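Local coordinates for protein putative secreted endoglycosylceramidase (Rhodococcus hoagii, PDB 6JYZ) that probably hydrolyses the O-glycosidic bond between a galactosyl sugar head and ceramide in glycosphingolipids, as a family 5 glycoside hydrolase, at residues D52-A64 with T363-T377. Numbering follows the deposited sequence.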
loop_
_atom_site.group_PDB
_atom_site.type_symbol
_atom_site.label_atom_id
_atom_site.label_comp_id
_atom_site.label_asym_id
_atom_site.label_seq_id
_atom_site.Cartn_x
_atom_site.Cartn_y
_atom_site.Cartn_z
ATOM N N ASP A 52 -10.655 -9.894 3.023
ATOM C CA ASP A 52 -11.731 -10.635 3.700
ATOM C C ASP A 52 -12.300 -9.720 4.776
ATOM O O ASP A 52 -11.775 -9.643 5.895
ATOM C CB ASP A 52 -11.124 -11.911 4.291
ATOM C CG ASP A 52 -12.126 -12.737 5.068
ATOM O OD1 ASP A 52 -13.328 -12.570 4.883
ATOM O OD2 ASP A 52 -11.653 -13.557 5.895
ATOM N N TYR A 53 -13.338 -8.975 4.508
ATOM C CA TYR A 53 -13.921 -8.062 5.482
ATOM C C TYR A 53 -15.120 -8.699 6.163
ATOM O O TYR A 53 -15.934 -9.442 5.543
ATOM C CB TYR A 53 -14.459 -6.833 4.756
ATOM C CG TYR A 53 -13.392 -5.922 4.226
ATOM C CD1 TYR A 53 -12.696 -5.053 5.048
ATOM C CD2 TYR A 53 -13.016 -5.956 2.888
ATOM C CE1 TYR A 53 -11.689 -4.215 4.568
ATOM C CE2 TYR A 53 -12.009 -5.125 2.364
ATOM C CZ TYR A 53 -11.348 -4.282 3.229
ATOM O OH TYR A 53 -10.334 -3.532 2.683
ATOM N N ALA A 54 -15.343 -8.325 7.413
ATOM C CA ALA A 54 -16.626 -8.604 8.075
ATOM C C ALA A 54 -17.717 -7.905 7.258
ATOM O O ALA A 54 -17.551 -6.767 6.807
ATOM C CB ALA A 54 -16.583 -7.985 9.455
ATOM N N SER A 55 -18.880 -8.608 7.223
ATOM C CA SER A 55 -20.034 -8.049 6.549
ATOM C C SER A 55 -20.863 -7.140 7.450
ATOM O O SER A 55 -21.613 -6.306 6.954
ATOM C CB SER A 55 -20.889 -9.131 5.896
ATOM O OG SER A 55 -21.474 -9.866 6.938
ATOM N N ASN A 56 -20.742 -7.322 8.789
ATOM C CA ASN A 56 -21.354 -6.410 9.750
ATOM C C ASN A 56 -22.892 -6.295 9.612
ATOM O O ASN A 56 -23.459 -5.252 9.928
ATOM C CB ASN A 56 -20.694 -5.011 9.682
ATOM C CG ASN A 56 -19.297 -5.039 10.246
ATOM O OD1 ASN A 56 -18.341 -4.582 9.546
ATOM N ND2 ASN A 56 -19.130 -5.563 11.419
ATOM N N GLY A 57 -23.502 -7.379 9.093
ATOM C CA GLY A 57 -24.973 -7.436 8.983
ATOM C C GLY A 57 -25.541 -6.519 7.911
ATOM O O GLY A 57 -26.786 -6.363 7.843
ATOM N N ALA A 58 -24.727 -5.847 7.067
ATOM C CA ALA A 58 -25.256 -4.878 6.117
ATOM C C ALA A 58 -25.891 -5.547 4.902
ATOM O O ALA A 58 -26.584 -4.832 4.177
ATOM C CB ALA A 58 -24.208 -3.859 5.742
ATOM N N GLY A 59 -25.622 -6.823 4.650
ATOM C CA GLY A 59 -26.251 -7.529 3.506
ATOM C C GLY A 59 -25.766 -7.031 2.140
ATOM O O GLY A 59 -26.486 -7.102 1.145
ATOM N N LEU A 60 -24.558 -6.443 2.064
ATOM C CA LEU A 60 -24.016 -5.826 0.862
ATOM C C LEU A 60 -22.627 -6.380 0.603
ATOM O O LEU A 60 -21.924 -6.750 1.545
ATOM C CB LEU A 60 -23.899 -4.317 1.090
ATOM C CG LEU A 60 -25.232 -3.555 1.028
ATOM C CD1 LEU A 60 -25.113 -2.142 1.569
ATOM C CD2 LEU A 60 -25.886 -3.604 -0.371
ATOM N N PRO A 61 -22.159 -6.432 -0.654
ATOM C CA PRO A 61 -20.788 -6.875 -0.938
ATOM C C PRO A 61 -19.822 -5.940 -0.200
ATOM O O PRO A 61 -19.991 -4.731 -0.106
ATOM C CB PRO A 61 -20.603 -6.637 -2.453
ATOM C CG PRO A 61 -22.021 -6.530 -3.037
ATOM C CD PRO A 61 -22.930 -6.132 -1.885
ATOM N N THR A 62 -18.738 -6.538 0.319
ATOM C CA THR A 62 -17.720 -5.763 1.027
ATOM C C THR A 62 -16.582 -5.360 0.108
ATOM O O THR A 62 -15.789 -4.504 0.534
ATOM C CB THR A 62 -17.183 -6.572 2.187
ATOM O OG1 THR A 62 -16.635 -7.782 1.717
ATOM C CG2 THR A 62 -18.242 -6.805 3.256
ATOM N N VAL A 63 -16.478 -5.986 -1.077
ATOM C CA VAL A 63 -15.474 -5.593 -2.058
ATOM C C VAL A 63 -16.137 -5.592 -3.415
ATOM O O VAL A 63 -17.170 -6.263 -3.642
ATOM C CB VAL A 63 -14.289 -6.571 -2.084
ATOM C CG1 VAL A 63 -13.500 -6.441 -0.771
ATOM C CG2 VAL A 63 -14.727 -8.017 -2.287
ATOM N N ALA A 64 -15.513 -4.873 -4.342
ATOM C CA ALA A 64 -15.956 -4.955 -5.725
ATOM C C ALA A 64 -15.344 -6.204 -6.333
ATOM O O ALA A 64 -14.252 -6.653 -5.971
ATOM C CB ALA A 64 -15.444 -3.721 -6.445
ATOM N N THR A 363 -10.917 0.855 -5.272
ATOM C CA THR A 363 -12.385 0.763 -5.137
ATOM C C THR A 363 -12.739 0.546 -3.680
ATOM O O THR A 363 -12.035 -0.187 -2.940
ATOM C CB THR A 363 -13.007 -0.426 -5.920
ATOM O OG1 THR A 363 -12.297 -1.621 -5.670
ATOM C CG2 THR A 363 -12.998 -0.202 -7.430
ATOM N N GLN A 364 -13.867 1.075 -3.256
ATOM C CA GLN A 364 -14.493 0.771 -1.966
ATOM C C GLN A 364 -15.943 0.398 -2.272
ATOM O O GLN A 364 -16.635 1.211 -2.894
ATOM C CB GLN A 364 -14.377 1.982 -1.065
ATOM C CG GLN A 364 -15.023 1.688 0.294
ATOM C CD GLN A 364 -14.661 2.730 1.304
ATOM O OE1 GLN A 364 -15.481 3.600 1.641
ATOM N NE2 GLN A 364 -13.450 2.623 1.823
ATOM N N ALA A 365 -16.391 -0.758 -1.784
ATOM C CA ALA A 365 -17.746 -1.239 -2.048
ATOM C C ALA A 365 -18.707 -0.731 -0.993
ATOM O O ALA A 365 -18.393 -0.155 0.037
ATOM C CB ALA A 365 -17.718 -2.727 -1.939
ATOM N N CYS A 366 -20.000 -0.942 -1.292
ATOM C CA CYS A 366 -21.054 -0.374 -0.484
ATOM C C CYS A 366 -21.160 -0.977 0.922
ATOM O O CYS A 366 -21.579 -0.291 1.842
ATOM C CB CYS A 366 -22.390 -0.645 -1.201
ATOM S SG CYS A 366 -22.498 0.128 -2.835
ATOM N N GLY A 367 -20.756 -2.234 1.075
ATOM C CA GLY A 367 -20.762 -2.916 2.356
ATOM C C GLY A 367 -19.387 -2.891 3.033
ATOM O O GLY A 367 -19.228 -3.571 4.043
ATOM N N ASP A 368 -18.425 -2.142 2.515
ATOM C CA ASP A 368 -17.111 -2.073 3.199
ATOM C C ASP A 368 -17.364 -1.539 4.604
ATOM O O ASP A 368 -18.182 -0.642 4.802
ATOM C CB ASP A 368 -16.261 -1.089 2.373
ATOM C CG ASP A 368 -14.803 -0.947 2.820
ATOM O OD1 ASP A 368 -14.590 -0.450 3.925
ATOM O OD2 ASP A 368 -13.914 -1.317 2.072
ATOM N N PRO A 369 -16.581 -2.013 5.601
ATOM C CA PRO A 369 -16.768 -1.494 6.951
ATOM C C PRO A 369 -16.608 0.003 7.086
ATOM O O PRO A 369 -17.241 0.622 7.908
ATOM C CB PRO A 369 -15.725 -2.192 7.809
ATOM C CG PRO A 369 -14.786 -2.789 6.758
ATOM C CD PRO A 369 -15.614 -3.105 5.490
ATOM N N HIS A 370 -15.784 0.615 6.231
ATOM C CA HIS A 370 -15.629 2.055 6.275
ATOM C C HIS A 370 -16.976 2.717 6.030
ATOM O O HIS A 370 -17.292 3.733 6.628
ATOM C CB HIS A 370 -14.560 2.577 5.248
ATOM C CG HIS A 370 -13.114 2.144 5.403
ATOM N ND1 HIS A 370 -12.611 0.908 4.990
ATOM C CD2 HIS A 370 -12.079 2.772 6.071
ATOM C CE1 HIS A 370 -11.292 0.848 5.289
ATOM N NE2 HIS A 370 -10.993 1.974 5.954
ATOM N N ALA A 371 -17.782 2.181 5.084
ATOM C CA ALA A 371 -19.113 2.701 4.773
ATOM C C ALA A 371 -20.096 2.359 5.879
ATOM O O ALA A 371 -20.966 3.171 6.216
ATOM C CB ALA A 371 -19.614 2.143 3.424
ATOM N N VAL A 372 -19.998 1.148 6.431
ATOM C CA VAL A 372 -20.911 0.721 7.497
ATOM C C VAL A 372 -20.707 1.615 8.720
ATOM O O VAL A 372 -21.707 2.029 9.350
ATOM C CB VAL A 372 -20.675 -0.754 7.872
ATOM C CG1 VAL A 372 -21.467 -1.100 9.180
ATOM C CG2 VAL A 372 -21.104 -1.665 6.741
ATOM N N LYS A 373 -19.472 1.955 9.046
ATOM C CA LYS A 373 -19.158 2.704 10.253
ATOM C C LYS A 373 -19.908 4.026 10.210
ATOM O O LYS A 373 -20.358 4.474 11.251
ATOM C CB LYS A 373 -17.663 3.047 10.307
ATOM C CG LYS A 373 -17.209 3.830 11.544
ATOM C CD LYS A 373 -15.786 4.284 11.433
ATOM C CE LYS A 373 -15.493 5.594 12.154
ATOM N NZ LYS A 373 -16.410 5.890 13.271
ATOM N N ASP A 374 -19.999 4.595 9.005
ATOM C CA ASP A 374 -20.415 5.979 8.778
ATOM C C ASP A 374 -21.905 6.057 8.474
ATOM O O ASP A 374 -22.436 7.162 8.333
ATOM C CB ASP A 374 -19.599 6.613 7.644
ATOM C CG ASP A 374 -18.167 7.005 8.013
ATOM O OD1 ASP A 374 -17.859 7.104 9.239
ATOM O OD2 ASP A 374 -17.357 7.217 7.075
ATOM N N GLY A 375 -22.584 4.903 8.403
ATOM C CA GLY A 375 -23.988 4.842 8.016
ATOM C C GLY A 375 -24.172 5.280 6.562
ATOM O O GLY A 375 -25.179 5.882 6.225
ATOM N N ASN A 376 -23.201 4.954 5.685
ATOM C CA ASN A 376 -23.144 5.462 4.325
ATOM C C ASN A 376 -23.244 4.370 3.287
ATOM O O ASN A 376 -22.802 4.538 2.125
ATOM C CB ASN A 376 -21.834 6.212 4.074
ATOM C CG ASN A 376 -21.926 7.604 4.646
ATOM O OD1 ASN A 376 -23.027 8.100 4.861
ATOM N ND2 ASN A 376 -20.786 8.231 4.881
ATOM N N THR A 377 -23.888 3.247 3.656
ATOM C CA THR A 377 -24.037 2.131 2.727
ATOM C C THR A 377 -25.055 2.376 1.588
ATOM O O THR A 377 -25.080 1.600 0.631
ATOM C CB THR A 377 -24.382 0.811 3.423
ATOM O OG1 THR A 377 -25.635 0.974 4.117
ATOM C CG2 THR A 377 -23.378 0.411 4.486
HETATM O O HOH W 1 -18.711 -4.323 6.719
HETATM O O HOH W 2 -14.397 -2.364 -0.275
HETATM O O HOH W 3 -13.361 -3.214 -3.554
#
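Over one face of the Y53 ring, offset toward its rim, stands D368 OD2, 4.1 Å from Y53 CZ, with ring and carboxylate planes 45° apart. P369 comes at the same ring obliquely, its CG 3.5 Å from Y53 CD1, while V63 CG1 lies in plane at the ring edge. The Y53 hydroxyl is hydrogen-bonded to N48 ND2. D368 is the N-cap of helix 369-374: with CG anti to its backbone N (chi1 -175°), OD1 accepts from H370 N on its anti lone pair and from H370 ND1 on the syn side at 2.6 Å, nearly in the imidazole plane. OD2 accepts from a water that also donates to T62 O and accepts from A365 N, tying the loops together. An alanine at D368 would be likely to leave the first turn uncapped, H370 ND1 without its acceptor and the ring less firmly fixed, and strip this water of an acceptor.

The one direct hydrogen bond between the loops runs from G367 N to P61 O, 2.9 Å and bent (134° at the hydrogen). L60 CB packs on G367 CA at 3.7 Å, where the glycine lets the backbones come close. L60 CD1 reaches T377 CB at 3.6 Å, and A58 CB meets V372 CG2.

Residues 52-64 and 363-377 follow the neighbouring parallel strands 38-47 and 356-359, so the contact joins loops at the C-terminal ends of strands in the family 5 (beta/alpha)8 barrel. Strand 385-387 backs A64, T363 and C366 through I387, with C366 disulfide-bonded to C389; W151 meets the H370 ring edge-to-face.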